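Local coordinates for odorant-binding protein 1F (Rattus norvegicus, PDB 3FIQ), which binds a wide variety of chemical odorants in the nasal epithelium, as a secreted carrier of the lipocalin family, at residues 5-16 / 90-98; 27-35 / 104-114. All coordinates share one frame; numbering follows the deposited sequence.

Interaction 1 (5-16 / 90-98); sequences LDISPSEVNGDW and VLKKTDDII. With EDO (1,2-ethanediol), chain D.
At the closed end of the lipocalin barrel, the N-terminal segment 5-16, with its short helix 9-12, packs across the turn between strands 85-93 and 97-105. Trp16, in the Gly-x-Trp sequence characteristic of lipocalins, meets Ile98: its CH2 lies 3.5 Å from Ile98 CD1, and the two side chains lie roughly perpendicular. The indole is held from the other end, where Trp16 NE1 donates to Val12 O at 2.8 Å, near the ring plane. Lys120 adds a cation-pi contact to the ring. Nearer the chain start, Leu5 CB and Ile7 CG2 pack on the two methyl branches of Val90. The stretched-out chain of Lys93 slants past Ile7 CG2. Its NZ gives a hydrogen bond to Asp6 O at 2.7 Å, nearly along the C=O axis. Lys93 NZ also forms a salt bridge to Glu11, 2.8 Å from OE2, though its hydrogen bonds to the two oxygens are weak. Glu11 also closes a capping box: its N donates to Ser8 OG at 3.1 Å, and its OE1 accepts from Ser8 N at 2.9 Å. The carboxylate is therefore held by the helix start and by the charge of Lys93, which probably stabilises its negative charge and limits its rotation.

Interaction 2 (27-35 / 104-114); sequences EKVAEGGSL and NVDESGKETNV
Leu35 packs against Asn104 and Val114 on the inner side of this contact, between the loop 27-35 and the hairpin 104-114. Leu35 CD1 does most of the touching, 3.7 Å from Asn104 CB and 4.0 Å from Val114 CG2. Its CD2 lies over the amide end of Asn104, whose ND2 is bound by Asn86 and Ser83. Next to this apolar part, the chain of Lys28 runs obliquely past Thr112, with Lys28 CG 3.6 Å from Thr112 OG1. That hydroxyl has its polar partner in Asn25. A bend at chi2 (-73°) in Lys28 sends the rest of the chain along the hairpin to its turn.

The outer side is looser and held by charge. Lys28 NZ forms a salt bridge to Asp106 OD2 at 2.7 Å, using the anti lone pair of that oxygen. A water also accepts from Lys28 NZ and donates to Asn104 OD1. The other oxygen of Asp106 faces its own turn. Asp106 OD1 accepts from Ser108 N at 2.8 Å, an Asx turn, and also from Ser108 OG and Lys110 N. Three bonds to one oxygen fix the rotation of the carboxylate and present OD2 to Lys28. Further out, exposed Glu27 and Lys110 reach out to each other from the two segments, and Lys110 NZ donates to Glu27 OE2 at 3.0 Å.

The loop 27-35 follows strand 14-23 and leads into strand 38-44. Its backbone is closed by a bond from Leu35 N to Lys28 O, around a type II turn at 30-33. The loop lies against the end of the hairpin formed by strands 97-105 and 111-119. Ile21 and Ala23 of strand 14-23 touch Val114 and Thr112 beside it.

Interactions 1 and 2 lie on opposite sides of the chain's centre, with their own centres about 24 Å apart. They do not touch; their nearest atoms are about 6 Å apart. Along the chain the segments alternate: 5-16, 27-35, 90-98, 104-114. Strand 14-23 joins the first two segments in sequence, and strand 97-105 joins the last two. Both contacts reach the same antiparallel sheet, which curls into the lipocalin barrel. Interaction 1 covers one end of the barrel with the N-terminal segment. In interaction 2 the long loop between strands 14-23 and 38-44 folds against a hairpin at the other end. Together they join the N-terminal part of the chain to its middle at both ends of the barrel.

Interaction 1 (5-16 / 90-98)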
# COMPACT_ATOMS: atom_id res chain seq x y z
N LEU A 5 9.02 10.02 5.98
CA LEU A 5 10.29 9.45 5.58
C LEU A 5 10.46 9.47 4.08
O LEU A 5 9.60 8.99 3.36
CB LEU A 5 10.31 8.01 6.00
CG LEU A 5 10.24 7.76 7.48
CD1 LEU A 5 10.12 6.31 7.74
CD2 LEU A 5 11.51 8.33 8.08
N ASP A 6 11.57 9.98 3.58
CA ASP A 6 11.77 10.02 2.14
C ASP A 6 12.20 8.63 1.65
O ASP A 6 12.70 7.84 2.41
CB ASP A 6 12.85 11.05 1.74
CG ASP A 6 12.45 12.48 2.06
OD1 ASP A 6 11.37 12.94 1.65
OD2 ASP A 6 13.26 13.18 2.72
N ILE A 7 11.98 8.34 0.39
CA ILE A 7 12.52 7.14 -0.23
C ILE A 7 13.32 7.48 -1.48
O ILE A 7 13.04 8.44 -2.22
CB ILE A 7 11.41 6.14 -0.64
CG1 ILE A 7 10.29 6.87 -1.35
CG2 ILE A 7 10.94 5.43 0.53
CD1 ILE A 7 9.09 5.99 -1.68
N SER A 8 14.34 6.67 -1.71
CA SER A 8 15.22 6.86 -2.84
C SER A 8 15.01 5.80 -3.85
O SER A 8 14.49 4.75 -3.59
CB SER A 8 16.66 6.83 -2.36
OG SER A 8 17.00 5.55 -2.03
N PRO A 9 15.42 6.04 -5.06
CA PRO A 9 15.32 4.97 -6.03
C PRO A 9 16.01 3.69 -5.62
O PRO A 9 15.51 2.57 -5.89
CB PRO A 9 15.96 5.54 -7.28
CG PRO A 9 15.97 7.05 -7.04
CD PRO A 9 15.87 7.33 -5.63
N SER A 10 17.22 3.80 -5.08
CA SER A 10 17.93 2.61 -4.66
C SER A 10 17.13 1.84 -3.61
O SER A 10 17.15 0.59 -3.60
CB SER A 10 19.27 3.02 -4.00
OG SER A 10 20.16 3.52 -4.99
N GLU A 11 16.44 2.54 -2.72
CA GLU A 11 15.62 1.88 -1.70
C GLU A 11 14.42 1.15 -2.29
O GLU A 11 14.10 -0.01 -1.93
CB GLU A 11 15.13 2.86 -0.65
CG GLU A 11 16.25 3.30 0.33
CD GLU A 11 15.91 4.48 1.18
OE1 GLU A 11 15.10 5.32 0.80
OE2 GLU A 11 16.52 4.62 2.24
N VAL A 12 13.76 1.81 -3.22
CA VAL A 12 12.49 1.25 -3.66
C VAL A 12 12.47 0.44 -4.96
O VAL A 12 11.60 -0.40 -5.10
CB VAL A 12 11.38 2.30 -3.73
CG1 VAL A 12 11.26 3.06 -2.46
CG2 VAL A 12 11.65 3.17 -4.77
N ASN A 13 13.40 0.61 -5.88
CA ASN A 13 13.27 0.05 -7.18
C ASN A 13 13.38 -1.46 -7.14
O ASN A 13 14.34 -2.01 -6.62
CB ASN A 13 14.29 0.65 -8.13
CG ASN A 13 13.90 2.05 -8.56
OD1 ASN A 13 12.98 2.63 -8.04
ND2 ASN A 13 14.69 2.62 -9.42
N GLY A 14 12.40 -2.16 -7.65
CA GLY A 14 12.43 -3.61 -7.65
C GLY A 14 11.08 -4.21 -7.37
O GLY A 14 10.09 -3.46 -7.31
N ASP A 15 11.05 -5.52 -7.16
CA ASP A 15 9.80 -6.21 -6.89
C ASP A 15 9.42 -6.05 -5.42
O ASP A 15 10.28 -6.07 -4.54
CB ASP A 15 10.00 -7.68 -7.20
CG ASP A 15 10.13 -8.00 -8.67
OD1 ASP A 15 9.78 -7.23 -9.56
OD2 ASP A 15 10.59 -9.16 -8.94
N TRP A 16 8.11 -5.96 -5.18
CA TRP A 16 7.53 -5.84 -3.85
C TRP A 16 6.24 -6.59 -3.88
O TRP A 16 5.63 -6.77 -4.91
CB TRP A 16 7.21 -4.38 -3.50
CG TRP A 16 8.42 -3.53 -3.23
CD1 TRP A 16 9.15 -2.90 -4.17
CD2 TRP A 16 9.06 -3.27 -1.98
NE1 TRP A 16 10.18 -2.26 -3.59
CE2 TRP A 16 10.16 -2.49 -2.23
CE3 TRP A 16 8.77 -3.60 -0.65
CZ2 TRP A 16 11.01 -2.00 -1.22
CZ3 TRP A 16 9.58 -3.14 0.33
CH2 TRP A 16 10.69 -2.35 0.07
N VAL A 90 5.19 7.47 3.39
CA VAL A 90 5.86 6.36 4.06
C VAL A 90 5.85 6.58 5.57
O VAL A 90 6.21 7.64 6.03
CB VAL A 90 7.29 6.30 3.56
CG1 VAL A 90 8.09 5.20 4.34
CG2 VAL A 90 7.30 5.99 2.05
N LEU A 91 5.33 5.65 6.32
CA LEU A 91 5.30 5.77 7.76
C LEU A 91 6.48 5.07 8.37
O LEU A 91 6.97 5.45 9.45
CB LEU A 91 4.08 5.06 8.36
CG LEU A 91 2.71 5.46 8.04
CD1 LEU A 91 1.69 4.55 8.74
CD2 LEU A 91 2.51 6.91 8.46
N LYS A 92 6.97 4.01 7.76
CA LYS A 92 8.07 3.26 8.32
C LYS A 92 8.77 2.58 7.20
O LYS A 92 8.17 2.12 6.26
CB LYS A 92 7.61 2.20 9.30
CG LYS A 92 8.66 1.13 9.67
CD LYS A 92 8.01 -0.19 10.06
CE LYS A 92 8.99 -1.33 10.06
NZ LYS A 92 9.69 -1.34 11.35
N LYS A 93 10.09 2.49 7.29
CA LYS A 93 10.78 1.74 6.25
C LYS A 93 12.04 1.08 6.81
O LYS A 93 12.75 1.66 7.64
CB LYS A 93 11.14 2.56 5.03
CG LYS A 93 11.94 3.78 5.24
CD LYS A 93 12.63 4.33 3.96
CE LYS A 93 13.82 5.16 4.46
NZ LYS A 93 14.42 6.04 3.49
N THR A 94 12.29 -0.13 6.29
CA THR A 94 13.51 -0.90 6.49
C THR A 94 13.91 -1.34 5.10
O THR A 94 13.22 -1.02 4.10
CB THR A 94 13.28 -2.11 7.36
OG1 THR A 94 12.49 -3.09 6.66
CG2 THR A 94 12.55 -1.75 8.61
N ASP A 95 15.01 -2.08 4.98
CA ASP A 95 15.43 -2.46 3.63
C ASP A 95 14.42 -3.40 2.96
O ASP A 95 14.31 -3.39 1.72
CB ASP A 95 16.84 -3.07 3.59
CG ASP A 95 16.93 -4.36 4.32
OD1 ASP A 95 16.85 -4.31 5.56
OD2 ASP A 95 17.07 -5.43 3.67
N ASP A 96 13.66 -4.16 3.74
CA ASP A 96 12.76 -5.15 3.12
C ASP A 96 11.28 -5.03 3.48
O ASP A 96 10.49 -5.84 3.03
CB ASP A 96 13.26 -6.59 3.32
CG ASP A 96 13.40 -6.93 4.75
OD1 ASP A 96 12.88 -6.17 5.56
OD2 ASP A 96 14.01 -7.96 5.07
N ILE A 97 10.89 -3.97 4.17
CA ILE A 97 9.51 -3.72 4.59
C ILE A 97 9.27 -2.22 4.53
O ILE A 97 10.06 -1.46 5.04
CB ILE A 97 9.24 -4.24 6.01
CG1 ILE A 97 9.41 -5.76 6.11
CG2 ILE A 97 7.90 -3.74 6.48
CD1 ILE A 97 8.34 -6.53 5.38
N ILE A 98 8.16 -1.80 3.94
CA ILE A 98 7.65 -0.43 3.96
C ILE A 98 6.25 -0.41 4.45
O ILE A 98 5.42 -1.20 3.95
CB ILE A 98 7.76 0.24 2.59
CG1 ILE A 98 9.22 0.31 2.18
CG2 ILE A 98 7.15 1.66 2.63
CD1 ILE A 98 9.45 0.89 0.78
C1 EDO D . 19.19 -0.54 -1.30
O1 EDO D . 18.15 -1.40 -1.80
C2 EDO D . 19.09 -0.39 0.20
O2 EDO D . 17.75 -0.47 0.70
O HOH W 1 6.69 9.86 2.60
O HOH W 2 14.74 -1.00 0.32

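Interaction 2 (27-35 / 104-114)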
# COMPACT_ATOMS: atom_id res chain seq x y z
N GLU A 27 -14.73 -2.87 3.40
CA GLU A 27 -15.10 -3.29 2.08
C GLU A 27 -14.07 -2.86 1.05
O GLU A 27 -13.95 -3.47 -0.01
CB GLU A 27 -16.48 -2.79 1.71
CG GLU A 27 -16.59 -1.37 1.45
CD GLU A 27 -16.73 -0.49 2.69
OE1 GLU A 27 -16.76 -0.95 3.90
OE2 GLU A 27 -16.90 0.71 2.35
N LYS A 28 -13.30 -1.80 1.35
CA LYS A 28 -12.36 -1.31 0.37
C LYS A 28 -11.17 -2.23 0.27
O LYS A 28 -10.50 -2.20 -0.77
CB LYS A 28 -11.85 0.07 0.78
CG LYS A 28 -12.90 1.16 0.68
CD LYS A 28 -13.20 1.55 -0.69
CE LYS A 28 -14.17 2.73 -0.75
NZ LYS A 28 -14.44 3.03 -2.17
N VAL A 29 -10.86 -3.03 1.31
CA VAL A 29 -9.66 -3.84 1.32
C VAL A 29 -9.86 -5.32 1.44
O VAL A 29 -8.92 -6.09 1.29
CB VAL A 29 -8.64 -3.33 2.39
CG1 VAL A 29 -8.18 -1.96 2.06
CG2 VAL A 29 -9.24 -3.42 3.79
N ALA A 30 -11.08 -5.74 1.76
CA ALA A 30 -11.49 -7.16 1.73
C ALA A 30 -11.55 -7.64 0.29
O ALA A 30 -11.39 -6.87 -0.65
CB ALA A 30 -12.89 -7.25 2.31
N GLU A 31 -11.79 -8.92 0.15
CA GLU A 31 -11.92 -9.50 -1.17
C GLU A 31 -12.79 -8.61 -2.05
O GLU A 31 -13.84 -8.17 -1.64
CB GLU A 31 -12.51 -10.87 -1.10
CG GLU A 31 -12.81 -11.51 -2.50
CD GLU A 31 -12.87 -13.03 -2.51
OE1 GLU A 31 -13.33 -13.59 -1.52
OE2 GLU A 31 -12.46 -13.62 -3.53
N GLY A 32 -12.35 -8.42 -3.29
CA GLY A 32 -13.03 -7.61 -4.29
C GLY A 32 -13.10 -6.16 -4.02
O GLY A 32 -13.73 -5.40 -4.74
N GLY A 33 -12.36 -5.72 -3.03
CA GLY A 33 -12.23 -4.32 -2.75
C GLY A 33 -11.39 -3.53 -3.71
O GLY A 33 -10.34 -4.03 -4.10
N SER A 34 -11.74 -2.25 -3.91
CA SER A 34 -10.99 -1.45 -4.88
C SER A 34 -9.55 -1.18 -4.49
O SER A 34 -8.69 -0.99 -5.34
CB SER A 34 -11.68 -0.08 -5.15
OG SER A 34 -11.91 0.55 -3.95
N LEU A 35 -9.33 -1.19 -3.17
CA LEU A 35 -8.01 -0.93 -2.64
C LEU A 35 -7.23 -2.19 -2.20
O LEU A 35 -6.19 -2.06 -1.50
CB LEU A 35 -8.13 0.11 -1.50
CG LEU A 35 -8.89 1.39 -1.84
CD1 LEU A 35 -8.92 2.35 -0.66
CD2 LEU A 35 -8.26 2.03 -3.07
N ASN A 104 -7.60 7.54 0.64
CA ASN A 104 -8.39 7.45 -0.63
C ASN A 104 -9.67 8.15 -0.48
O ASN A 104 -10.43 7.94 0.51
CB ASN A 104 -8.62 6.01 -0.98
CG ASN A 104 -9.55 5.79 -2.14
OD1 ASN A 104 -10.74 5.59 -1.94
ND2 ASN A 104 -9.03 5.85 -3.38
N VAL A 105 -9.96 9.06 -1.44
CA VAL A 105 -11.27 9.70 -1.52
C VAL A 105 -11.94 9.24 -2.76
O VAL A 105 -11.49 9.53 -3.87
CB VAL A 105 -11.15 11.22 -1.50
CG1 VAL A 105 -12.49 11.86 -1.55
CG2 VAL A 105 -10.31 11.67 -0.27
N ASP A 106 -12.95 8.40 -2.58
CA ASP A 106 -13.52 7.72 -3.73
C ASP A 106 -14.39 8.63 -4.53
O ASP A 106 -14.58 9.79 -4.18
CB ASP A 106 -14.10 6.38 -3.36
CG ASP A 106 -15.48 6.42 -2.76
OD1 ASP A 106 -16.15 7.45 -2.82
OD2 ASP A 106 -15.93 5.31 -2.25
N GLU A 107 -14.84 8.14 -5.68
CA GLU A 107 -15.65 9.01 -6.57
C GLU A 107 -16.88 9.55 -5.91
O GLU A 107 -17.43 10.62 -6.29
CB GLU A 107 -16.03 8.28 -7.84
CG GLU A 107 -14.85 8.05 -8.78
CD GLU A 107 -15.28 7.68 -10.22
OE1 GLU A 107 -16.35 7.03 -10.41
OE2 GLU A 107 -14.55 8.05 -11.17
N SER A 108 -17.34 8.84 -4.90
CA SER A 108 -18.58 9.24 -4.22
C SER A 108 -18.30 10.16 -3.08
O SER A 108 -19.23 10.65 -2.44
CB SER A 108 -19.36 8.05 -3.68
OG SER A 108 -18.72 7.50 -2.54
N GLY A 109 -17.03 10.41 -2.83
CA GLY A 109 -16.63 11.30 -1.75
C GLY A 109 -16.28 10.61 -0.42
O GLY A 109 -15.90 11.27 0.53
N LYS A 110 -16.38 9.30 -0.38
CA LYS A 110 -16.15 8.56 0.83
C LYS A 110 -14.63 8.52 1.06
O LYS A 110 -13.84 8.18 0.17
CB LYS A 110 -16.69 7.15 0.71
CG LYS A 110 -16.53 6.29 1.96
CD LYS A 110 -16.95 4.84 1.72
CE LYS A 110 -18.38 4.57 2.09
NZ LYS A 110 -18.51 3.18 2.70
N GLU A 111 -14.23 8.84 2.27
CA GLU A 111 -12.81 8.80 2.63
C GLU A 111 -12.46 7.57 3.39
O GLU A 111 -13.12 7.22 4.37
CB GLU A 111 -12.51 9.99 3.55
CG GLU A 111 -11.02 10.24 3.73
CD GLU A 111 -10.73 11.50 4.58
OE1 GLU A 111 -11.33 12.56 4.26
OE2 GLU A 111 -9.90 11.39 5.54
N THR A 112 -11.37 6.90 2.96
CA THR A 112 -10.86 5.71 3.58
C THR A 112 -9.39 5.94 3.91
O THR A 112 -8.58 6.38 3.09
CB THR A 112 -10.98 4.49 2.63
OG1 THR A 112 -12.34 4.35 2.17
CG2 THR A 112 -10.56 3.16 3.29
N ASN A 113 -9.07 5.66 5.15
CA ASN A 113 -7.69 5.65 5.67
C ASN A 113 -7.13 4.25 5.65
O ASN A 113 -7.74 3.35 6.19
CB ASN A 113 -7.66 6.26 7.08
CG ASN A 113 -7.62 7.80 7.01
OD1 ASN A 113 -6.57 8.39 7.06
ND2 ASN A 113 -8.76 8.42 6.81
N VAL A 114 -5.92 4.07 5.13
CA VAL A 114 -5.34 2.78 4.84
C VAL A 114 -3.88 2.73 5.31
O VAL A 114 -3.14 3.70 5.17
CB VAL A 114 -5.34 2.52 3.33
CG1 VAL A 114 -4.81 1.11 3.01
CG2 VAL A 114 -6.72 2.72 2.70
O HOH W 3 -11.98 3.52 -3.41